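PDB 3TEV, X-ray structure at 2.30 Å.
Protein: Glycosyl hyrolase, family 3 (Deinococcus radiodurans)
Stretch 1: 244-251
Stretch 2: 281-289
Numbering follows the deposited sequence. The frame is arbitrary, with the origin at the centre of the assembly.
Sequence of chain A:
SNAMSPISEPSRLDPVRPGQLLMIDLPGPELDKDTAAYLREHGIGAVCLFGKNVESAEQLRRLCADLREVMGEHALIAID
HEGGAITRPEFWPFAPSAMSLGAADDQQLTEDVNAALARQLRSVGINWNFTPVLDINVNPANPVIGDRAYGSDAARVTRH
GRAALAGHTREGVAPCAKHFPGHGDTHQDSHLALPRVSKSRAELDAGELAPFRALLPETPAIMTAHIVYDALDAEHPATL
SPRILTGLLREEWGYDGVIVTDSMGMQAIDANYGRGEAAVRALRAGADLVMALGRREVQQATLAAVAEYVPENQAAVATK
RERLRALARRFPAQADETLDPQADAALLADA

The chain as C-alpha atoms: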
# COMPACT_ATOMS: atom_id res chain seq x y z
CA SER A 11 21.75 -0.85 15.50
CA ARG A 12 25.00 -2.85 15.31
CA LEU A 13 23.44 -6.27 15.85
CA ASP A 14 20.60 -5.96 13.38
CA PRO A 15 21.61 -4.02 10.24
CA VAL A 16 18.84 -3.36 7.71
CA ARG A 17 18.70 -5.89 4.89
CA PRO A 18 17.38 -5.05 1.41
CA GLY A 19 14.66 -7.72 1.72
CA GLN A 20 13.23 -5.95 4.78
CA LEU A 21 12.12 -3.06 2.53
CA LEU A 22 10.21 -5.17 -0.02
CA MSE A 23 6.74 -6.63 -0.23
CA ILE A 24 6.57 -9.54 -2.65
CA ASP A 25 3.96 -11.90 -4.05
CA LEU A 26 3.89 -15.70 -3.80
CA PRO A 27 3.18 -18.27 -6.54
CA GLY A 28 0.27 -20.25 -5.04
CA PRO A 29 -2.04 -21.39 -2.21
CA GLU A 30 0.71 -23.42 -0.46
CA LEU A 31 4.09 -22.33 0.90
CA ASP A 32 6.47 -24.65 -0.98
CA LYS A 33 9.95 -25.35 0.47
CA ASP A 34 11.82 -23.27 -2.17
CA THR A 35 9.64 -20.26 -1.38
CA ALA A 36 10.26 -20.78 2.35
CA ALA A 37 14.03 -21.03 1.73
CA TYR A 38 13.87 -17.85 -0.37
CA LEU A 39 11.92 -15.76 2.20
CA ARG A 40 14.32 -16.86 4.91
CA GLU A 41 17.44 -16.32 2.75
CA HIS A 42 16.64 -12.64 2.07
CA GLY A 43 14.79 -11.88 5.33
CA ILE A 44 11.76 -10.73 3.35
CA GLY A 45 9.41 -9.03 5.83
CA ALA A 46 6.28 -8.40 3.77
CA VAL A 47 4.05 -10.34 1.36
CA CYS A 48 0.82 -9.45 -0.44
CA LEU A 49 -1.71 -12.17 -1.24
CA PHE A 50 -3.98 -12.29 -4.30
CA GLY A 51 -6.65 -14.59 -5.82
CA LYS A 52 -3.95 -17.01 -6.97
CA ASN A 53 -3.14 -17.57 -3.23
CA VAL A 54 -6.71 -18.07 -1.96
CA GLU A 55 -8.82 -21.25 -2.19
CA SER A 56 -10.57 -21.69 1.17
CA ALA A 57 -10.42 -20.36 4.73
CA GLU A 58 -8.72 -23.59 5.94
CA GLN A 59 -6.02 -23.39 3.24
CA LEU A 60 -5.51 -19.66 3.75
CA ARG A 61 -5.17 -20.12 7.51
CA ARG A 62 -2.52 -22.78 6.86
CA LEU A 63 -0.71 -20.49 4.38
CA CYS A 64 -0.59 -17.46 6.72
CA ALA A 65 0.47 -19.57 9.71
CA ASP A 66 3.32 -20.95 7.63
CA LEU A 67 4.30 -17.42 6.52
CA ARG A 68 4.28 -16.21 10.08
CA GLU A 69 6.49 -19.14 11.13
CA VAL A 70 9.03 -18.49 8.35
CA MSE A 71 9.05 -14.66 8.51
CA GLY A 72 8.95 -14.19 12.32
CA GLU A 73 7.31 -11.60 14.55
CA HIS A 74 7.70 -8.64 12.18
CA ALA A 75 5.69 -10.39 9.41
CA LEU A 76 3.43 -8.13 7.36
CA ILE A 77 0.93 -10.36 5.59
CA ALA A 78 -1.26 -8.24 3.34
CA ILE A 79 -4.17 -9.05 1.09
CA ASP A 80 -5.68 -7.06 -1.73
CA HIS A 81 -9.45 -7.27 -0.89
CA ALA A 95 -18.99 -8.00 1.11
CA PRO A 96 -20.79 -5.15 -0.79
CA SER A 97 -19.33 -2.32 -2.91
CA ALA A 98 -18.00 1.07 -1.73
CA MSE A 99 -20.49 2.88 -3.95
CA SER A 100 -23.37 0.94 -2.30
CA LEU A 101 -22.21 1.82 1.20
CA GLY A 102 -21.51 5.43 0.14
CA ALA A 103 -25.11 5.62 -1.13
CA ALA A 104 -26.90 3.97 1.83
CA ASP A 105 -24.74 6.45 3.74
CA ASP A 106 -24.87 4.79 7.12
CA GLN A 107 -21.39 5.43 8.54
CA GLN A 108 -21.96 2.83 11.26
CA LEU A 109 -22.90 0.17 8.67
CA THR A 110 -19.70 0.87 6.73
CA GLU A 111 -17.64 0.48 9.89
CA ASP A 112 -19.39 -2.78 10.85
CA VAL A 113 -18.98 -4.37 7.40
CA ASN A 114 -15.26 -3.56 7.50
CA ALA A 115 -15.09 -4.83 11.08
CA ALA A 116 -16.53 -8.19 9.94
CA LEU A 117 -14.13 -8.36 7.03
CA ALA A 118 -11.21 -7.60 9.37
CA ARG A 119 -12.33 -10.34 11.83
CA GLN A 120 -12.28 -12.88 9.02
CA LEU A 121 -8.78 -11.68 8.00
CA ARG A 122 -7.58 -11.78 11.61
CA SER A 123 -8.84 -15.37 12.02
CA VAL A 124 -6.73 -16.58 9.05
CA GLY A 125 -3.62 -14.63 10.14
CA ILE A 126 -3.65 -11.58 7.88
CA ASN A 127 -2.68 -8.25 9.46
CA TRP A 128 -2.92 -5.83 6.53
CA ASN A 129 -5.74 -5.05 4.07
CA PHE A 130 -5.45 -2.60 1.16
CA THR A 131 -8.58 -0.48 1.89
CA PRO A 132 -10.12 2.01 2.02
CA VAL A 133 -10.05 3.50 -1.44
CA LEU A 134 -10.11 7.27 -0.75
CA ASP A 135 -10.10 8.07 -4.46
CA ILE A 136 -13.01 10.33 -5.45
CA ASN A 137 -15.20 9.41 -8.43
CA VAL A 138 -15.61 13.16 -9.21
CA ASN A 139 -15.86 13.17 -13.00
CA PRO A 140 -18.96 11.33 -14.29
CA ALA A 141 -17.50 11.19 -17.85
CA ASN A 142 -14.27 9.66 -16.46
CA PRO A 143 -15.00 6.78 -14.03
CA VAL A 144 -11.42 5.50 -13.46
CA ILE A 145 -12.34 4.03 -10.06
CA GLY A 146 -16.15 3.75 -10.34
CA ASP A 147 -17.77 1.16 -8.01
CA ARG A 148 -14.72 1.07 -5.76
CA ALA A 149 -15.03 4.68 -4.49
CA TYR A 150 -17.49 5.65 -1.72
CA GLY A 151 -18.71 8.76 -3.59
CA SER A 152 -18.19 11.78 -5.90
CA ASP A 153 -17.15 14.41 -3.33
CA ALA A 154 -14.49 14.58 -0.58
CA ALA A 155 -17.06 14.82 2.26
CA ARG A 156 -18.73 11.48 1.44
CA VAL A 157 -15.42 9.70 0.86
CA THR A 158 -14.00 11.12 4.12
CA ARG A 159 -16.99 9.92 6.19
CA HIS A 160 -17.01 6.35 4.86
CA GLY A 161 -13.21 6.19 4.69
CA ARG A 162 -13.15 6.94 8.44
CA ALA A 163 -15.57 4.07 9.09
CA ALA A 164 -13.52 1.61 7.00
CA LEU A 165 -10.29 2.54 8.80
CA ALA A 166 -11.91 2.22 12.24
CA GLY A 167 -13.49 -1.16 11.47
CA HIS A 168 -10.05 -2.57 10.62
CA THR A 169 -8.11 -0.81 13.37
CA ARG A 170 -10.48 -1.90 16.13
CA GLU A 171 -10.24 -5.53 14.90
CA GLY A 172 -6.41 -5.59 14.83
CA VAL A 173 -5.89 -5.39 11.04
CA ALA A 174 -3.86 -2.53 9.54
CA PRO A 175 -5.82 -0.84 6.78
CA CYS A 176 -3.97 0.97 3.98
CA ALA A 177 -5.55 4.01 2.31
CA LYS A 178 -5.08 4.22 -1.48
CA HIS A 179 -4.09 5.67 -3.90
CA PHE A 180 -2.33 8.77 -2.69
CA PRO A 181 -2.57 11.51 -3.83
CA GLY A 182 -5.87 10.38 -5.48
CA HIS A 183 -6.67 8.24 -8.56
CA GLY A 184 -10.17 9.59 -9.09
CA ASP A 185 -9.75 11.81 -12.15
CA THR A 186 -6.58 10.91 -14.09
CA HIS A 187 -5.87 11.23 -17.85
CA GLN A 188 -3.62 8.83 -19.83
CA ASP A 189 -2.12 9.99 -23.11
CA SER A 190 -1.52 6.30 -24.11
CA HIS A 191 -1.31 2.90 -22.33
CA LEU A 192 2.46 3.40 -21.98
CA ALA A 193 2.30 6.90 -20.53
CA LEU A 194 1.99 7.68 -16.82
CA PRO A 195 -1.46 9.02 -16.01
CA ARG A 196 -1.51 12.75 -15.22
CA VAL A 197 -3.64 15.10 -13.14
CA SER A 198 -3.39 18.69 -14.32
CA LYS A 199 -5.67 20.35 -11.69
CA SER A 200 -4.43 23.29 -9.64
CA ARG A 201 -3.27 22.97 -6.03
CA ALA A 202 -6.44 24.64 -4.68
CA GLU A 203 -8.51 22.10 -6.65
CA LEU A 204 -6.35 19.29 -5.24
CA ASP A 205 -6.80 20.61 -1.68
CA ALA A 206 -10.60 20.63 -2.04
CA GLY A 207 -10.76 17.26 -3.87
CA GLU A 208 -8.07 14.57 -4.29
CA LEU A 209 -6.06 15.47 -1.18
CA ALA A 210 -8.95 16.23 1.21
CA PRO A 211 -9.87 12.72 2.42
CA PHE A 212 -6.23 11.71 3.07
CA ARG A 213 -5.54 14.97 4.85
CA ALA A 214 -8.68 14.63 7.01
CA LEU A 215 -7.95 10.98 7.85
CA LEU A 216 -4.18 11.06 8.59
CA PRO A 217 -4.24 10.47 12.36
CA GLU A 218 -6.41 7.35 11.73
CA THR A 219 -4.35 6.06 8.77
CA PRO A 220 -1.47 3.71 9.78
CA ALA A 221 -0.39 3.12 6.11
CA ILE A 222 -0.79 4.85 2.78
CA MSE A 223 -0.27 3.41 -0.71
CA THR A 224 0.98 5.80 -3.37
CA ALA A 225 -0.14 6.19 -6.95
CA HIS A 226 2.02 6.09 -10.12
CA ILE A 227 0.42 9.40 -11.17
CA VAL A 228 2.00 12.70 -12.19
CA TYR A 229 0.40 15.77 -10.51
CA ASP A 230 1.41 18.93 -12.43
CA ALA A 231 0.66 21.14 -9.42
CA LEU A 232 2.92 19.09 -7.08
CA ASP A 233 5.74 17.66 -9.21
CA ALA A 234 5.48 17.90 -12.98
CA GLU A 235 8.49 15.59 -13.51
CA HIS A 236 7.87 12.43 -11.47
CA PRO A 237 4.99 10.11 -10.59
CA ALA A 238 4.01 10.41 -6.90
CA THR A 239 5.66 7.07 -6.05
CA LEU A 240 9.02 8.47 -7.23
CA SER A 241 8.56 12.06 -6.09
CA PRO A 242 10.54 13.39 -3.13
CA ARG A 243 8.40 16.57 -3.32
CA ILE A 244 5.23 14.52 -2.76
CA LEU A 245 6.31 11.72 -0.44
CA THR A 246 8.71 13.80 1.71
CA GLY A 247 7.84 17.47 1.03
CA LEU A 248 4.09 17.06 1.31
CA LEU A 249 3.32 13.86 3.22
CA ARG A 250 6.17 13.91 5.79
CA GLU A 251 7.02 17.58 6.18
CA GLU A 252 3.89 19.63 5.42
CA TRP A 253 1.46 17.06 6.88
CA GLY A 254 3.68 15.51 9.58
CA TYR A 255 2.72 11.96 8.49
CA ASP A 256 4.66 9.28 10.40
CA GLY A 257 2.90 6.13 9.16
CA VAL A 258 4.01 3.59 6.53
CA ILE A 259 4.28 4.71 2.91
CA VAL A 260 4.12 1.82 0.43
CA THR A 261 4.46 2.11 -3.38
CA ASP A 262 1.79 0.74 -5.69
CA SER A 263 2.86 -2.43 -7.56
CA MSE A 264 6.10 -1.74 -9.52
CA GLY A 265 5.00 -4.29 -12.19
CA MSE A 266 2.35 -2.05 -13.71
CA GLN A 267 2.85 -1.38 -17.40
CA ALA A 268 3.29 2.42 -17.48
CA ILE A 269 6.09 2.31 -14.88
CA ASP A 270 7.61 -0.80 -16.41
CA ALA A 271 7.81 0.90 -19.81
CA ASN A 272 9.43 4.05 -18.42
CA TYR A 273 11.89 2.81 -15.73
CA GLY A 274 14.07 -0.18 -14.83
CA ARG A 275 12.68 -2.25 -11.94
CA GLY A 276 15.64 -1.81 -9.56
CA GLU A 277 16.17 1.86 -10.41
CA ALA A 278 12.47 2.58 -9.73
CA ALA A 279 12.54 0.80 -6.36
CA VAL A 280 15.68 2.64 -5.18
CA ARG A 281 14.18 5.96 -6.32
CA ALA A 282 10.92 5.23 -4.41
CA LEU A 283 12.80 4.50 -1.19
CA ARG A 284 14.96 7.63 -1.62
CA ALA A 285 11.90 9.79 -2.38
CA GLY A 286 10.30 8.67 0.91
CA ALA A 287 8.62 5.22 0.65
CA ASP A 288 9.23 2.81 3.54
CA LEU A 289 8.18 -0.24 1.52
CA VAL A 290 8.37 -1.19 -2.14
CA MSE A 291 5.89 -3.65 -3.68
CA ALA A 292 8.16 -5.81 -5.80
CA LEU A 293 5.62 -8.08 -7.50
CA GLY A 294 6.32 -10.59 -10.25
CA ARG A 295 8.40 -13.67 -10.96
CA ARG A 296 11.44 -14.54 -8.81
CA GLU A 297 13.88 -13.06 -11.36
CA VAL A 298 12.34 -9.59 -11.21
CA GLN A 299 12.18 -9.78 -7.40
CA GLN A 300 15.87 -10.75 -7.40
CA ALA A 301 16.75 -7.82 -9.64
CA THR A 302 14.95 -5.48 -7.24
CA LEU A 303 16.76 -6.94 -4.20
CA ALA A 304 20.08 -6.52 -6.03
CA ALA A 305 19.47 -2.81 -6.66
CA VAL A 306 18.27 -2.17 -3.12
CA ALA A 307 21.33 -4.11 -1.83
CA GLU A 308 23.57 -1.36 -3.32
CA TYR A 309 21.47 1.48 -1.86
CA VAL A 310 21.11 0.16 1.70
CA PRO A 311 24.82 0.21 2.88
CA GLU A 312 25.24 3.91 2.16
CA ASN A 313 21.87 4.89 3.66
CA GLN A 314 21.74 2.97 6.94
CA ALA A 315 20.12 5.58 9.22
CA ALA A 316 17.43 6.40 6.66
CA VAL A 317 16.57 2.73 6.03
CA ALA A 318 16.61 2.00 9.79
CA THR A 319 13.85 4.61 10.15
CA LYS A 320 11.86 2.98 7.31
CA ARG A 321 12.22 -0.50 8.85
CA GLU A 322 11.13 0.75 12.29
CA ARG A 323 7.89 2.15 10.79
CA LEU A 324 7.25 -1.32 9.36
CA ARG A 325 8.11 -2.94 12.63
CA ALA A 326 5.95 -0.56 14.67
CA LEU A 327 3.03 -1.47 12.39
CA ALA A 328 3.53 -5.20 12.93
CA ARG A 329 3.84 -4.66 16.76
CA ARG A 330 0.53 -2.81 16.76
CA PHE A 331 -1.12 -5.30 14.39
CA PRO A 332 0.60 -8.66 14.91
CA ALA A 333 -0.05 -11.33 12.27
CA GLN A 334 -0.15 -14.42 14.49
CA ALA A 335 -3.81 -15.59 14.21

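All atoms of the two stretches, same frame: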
# COMPACT_ATOMS: atom_id res chain seq x y z
N ILE A 244 6.53 14.99 -3.21
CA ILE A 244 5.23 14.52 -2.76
C ILE A 244 5.35 13.64 -1.51
O ILE A 244 4.69 13.91 -0.50
CB ILE A 244 4.47 13.78 -3.88
CG1 ILE A 244 4.09 14.80 -4.99
CG2 ILE A 244 3.27 13.03 -3.30
CD1 ILE A 244 3.35 14.23 -6.16
N LEU A 245 6.21 12.62 -1.56
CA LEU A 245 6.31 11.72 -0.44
C LEU A 245 6.96 12.36 0.78
O LEU A 245 6.52 12.10 1.90
CB LEU A 245 7.03 10.44 -0.84
CG LEU A 245 6.46 9.68 -2.04
CD1 LEU A 245 7.21 8.39 -2.18
CD2 LEU A 245 4.95 9.39 -1.94
N THR A 246 8.00 13.19 0.58
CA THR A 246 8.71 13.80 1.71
C THR A 246 8.21 15.23 1.94
O THR A 246 7.77 15.56 3.04
CB THR A 246 10.27 13.75 1.54
OG1 THR A 246 10.71 12.39 1.51
CG2 THR A 246 10.98 14.46 2.71
N GLY A 247 8.26 16.07 0.91
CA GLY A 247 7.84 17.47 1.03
C GLY A 247 6.42 17.60 1.59
O GLY A 247 6.20 18.23 2.63
N LEU A 248 5.48 16.96 0.91
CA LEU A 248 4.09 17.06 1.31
C LEU A 248 3.73 16.13 2.47
O LEU A 248 3.41 16.60 3.58
CB LEU A 248 3.17 16.83 0.10
CG LEU A 248 1.66 16.86 0.30
CD1 LEU A 248 1.19 18.23 0.72
CD2 LEU A 248 1.00 16.43 -1.00
N LEU A 249 3.76 14.82 2.23
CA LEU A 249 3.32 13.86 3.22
C LEU A 249 4.04 13.97 4.57
O LEU A 249 3.38 14.07 5.61
CB LEU A 249 3.42 12.44 2.69
CG LEU A 249 2.12 11.76 2.34
CD1 LEU A 249 2.38 10.30 1.94
CD2 LEU A 249 1.12 11.84 3.49
N ARG A 250 5.37 13.93 4.56
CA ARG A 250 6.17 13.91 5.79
C ARG A 250 6.32 15.27 6.43
O ARG A 250 6.16 15.39 7.64
CB ARG A 250 7.59 13.37 5.56
CG ARG A 250 7.70 11.92 5.11
CD ARG A 250 7.32 10.92 6.20
NE ARG A 250 7.59 9.56 5.73
CZ ARG A 250 6.92 8.48 6.10
NH1 ARG A 250 5.90 8.57 6.94
NH2 ARG A 250 7.29 7.31 5.62
N GLU A 251 6.65 16.28 5.64
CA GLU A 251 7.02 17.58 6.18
C GLU A 251 5.84 18.53 6.36
O GLU A 251 5.64 19.05 7.44
CB GLU A 251 8.15 18.22 5.35
CG GLU A 251 9.41 17.36 5.34
CD GLU A 251 10.59 17.95 4.55
OE1 GLU A 251 10.39 18.79 3.63
OE2 GLU A 251 11.74 17.55 4.85
N ARG A 281 14.70 4.59 -6.26
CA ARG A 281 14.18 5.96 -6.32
C ARG A 281 12.96 6.15 -5.40
O ARG A 281 12.88 7.18 -4.71
CB ARG A 281 13.87 6.34 -7.78
CG ARG A 281 13.17 7.69 -7.97
CD ARG A 281 14.09 8.96 -7.83
NE ARG A 281 13.34 10.22 -7.96
CZ ARG A 281 13.89 11.43 -8.07
NH1 ARG A 281 15.21 11.59 -8.07
NH2 ARG A 281 13.12 12.50 -8.19
N ALA A 282 12.06 5.16 -5.33
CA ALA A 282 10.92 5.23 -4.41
C ALA A 282 11.37 5.33 -2.95
O ALA A 282 10.82 6.14 -2.19
CB ALA A 282 9.97 4.03 -4.59
N LEU A 283 12.34 4.50 -2.56
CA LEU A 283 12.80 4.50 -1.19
C LEU A 283 13.45 5.84 -0.88
O LEU A 283 13.13 6.46 0.13
CB LEU A 283 13.75 3.33 -0.92
CG LEU A 283 13.10 1.95 -0.94
CD1 LEU A 283 14.16 0.87 -1.13
CD2 LEU A 283 12.23 1.68 0.33
N ARG A 284 14.29 6.33 -1.80
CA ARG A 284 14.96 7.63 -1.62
C ARG A 284 13.94 8.77 -1.52
O ARG A 284 14.08 9.65 -0.67
CB ARG A 284 15.92 7.93 -2.77
CG ARG A 284 17.25 7.23 -2.70
CD ARG A 284 18.24 7.81 -3.73
NE ARG A 284 19.60 7.32 -3.49
CZ ARG A 284 20.36 6.71 -4.39
NH1 ARG A 284 19.93 6.52 -5.63
NH2 ARG A 284 21.57 6.30 -4.06
N ALA A 285 12.93 8.75 -2.40
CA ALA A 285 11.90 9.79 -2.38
C ALA A 285 11.12 9.84 -1.06
O ALA A 285 10.58 10.89 -0.69
CB ALA A 285 10.95 9.60 -3.56
N GLY A 286 11.04 8.71 -0.35
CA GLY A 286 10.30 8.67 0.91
C GLY A 286 9.45 7.45 1.25
O GLY A 286 8.90 7.40 2.36
N ALA A 287 9.30 6.49 0.34
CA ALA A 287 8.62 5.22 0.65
C ALA A 287 9.38 4.45 1.72
O ALA A 287 10.63 4.47 1.76
CB ALA A 287 8.51 4.37 -0.60
N ASP A 288 8.64 3.76 2.59
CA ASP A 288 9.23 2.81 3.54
C ASP A 288 9.30 1.40 2.98
O ASP A 288 10.08 0.57 3.45
CB ASP A 288 8.40 2.75 4.82
CG ASP A 288 8.22 4.11 5.44
OD1 ASP A 288 9.25 4.74 5.79
OD2 ASP A 288 7.07 4.57 5.55
N LEU A 289 8.44 1.13 1.98
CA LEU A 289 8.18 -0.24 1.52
C LEU A 289 7.92 -0.22 0.03
O LEU A 289 7.11 0.58 -0.46
CB LEU A 289 6.93 -0.82 2.24
CG LEU A 289 6.63 -2.32 2.04
CD1 LEU A 289 7.84 -3.23 2.45
CD2 LEU A 289 5.38 -2.75 2.81

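Stretch 1 is helical throughout, and its turns are wider than a standard alpha helix: Leu249 N bonds to Ile244 O at 3.0 Å and Glu251 N to Thr246 O at 2.9 Å, the i to i+5 spacing of a pi-type turn. Stretch 2 is the last turn of another helix, ending at Ala285, followed by a loop. The two axes approach to 9.7 Å and run 36° apart in direction, but the contact centres on the helix end, where Leu245 CA lies 5.2 Å from Gly286 CA.

Ile244 makes no contact; its side chain ends away from stretch 2. Leu245 is the apolar anchor. Its CA-to-CB bond points toward the partner, with Leu245 CB 3.6 Å from Ala285 O and Leu245 CD1 4.2 Å from Ala285 CB, so a branched side chain covers a small one. Next to it, Thr246 donates from OG1 to Ala285 O at 2.7 Å, giving a partner to a carbonyl at the C-terminal end of the helix.

The closeness of this approach depends on Gly286. It terminates the helix in a Schellman motif, with Ala287 N bonded to Ala282 O at 3.0 Å, and its phi of 140° alone calls for glycine. Packing repeats the demand: a CB on Gly286 would sit 2.9 Å from Thr246 OG1 and 3.0 Å from Leu245 CB, clashing with both.

Gly247, Leu248 and Leu249 leave the interface as the helix turns, and Arg250 returns to it, one turn beyond Thr246. Its side chain reaches past the glycine to the loop, where Arg250 NH2 forms a salt bridge with Asp288 OD2 at 2.7 Å, the carboxylate oxygen lying at the guanidinium edge. Charge and hydrogen bonding thus tie the helix to the loop that follows the Schellman turn. Glu251 stays exposed and out of reach.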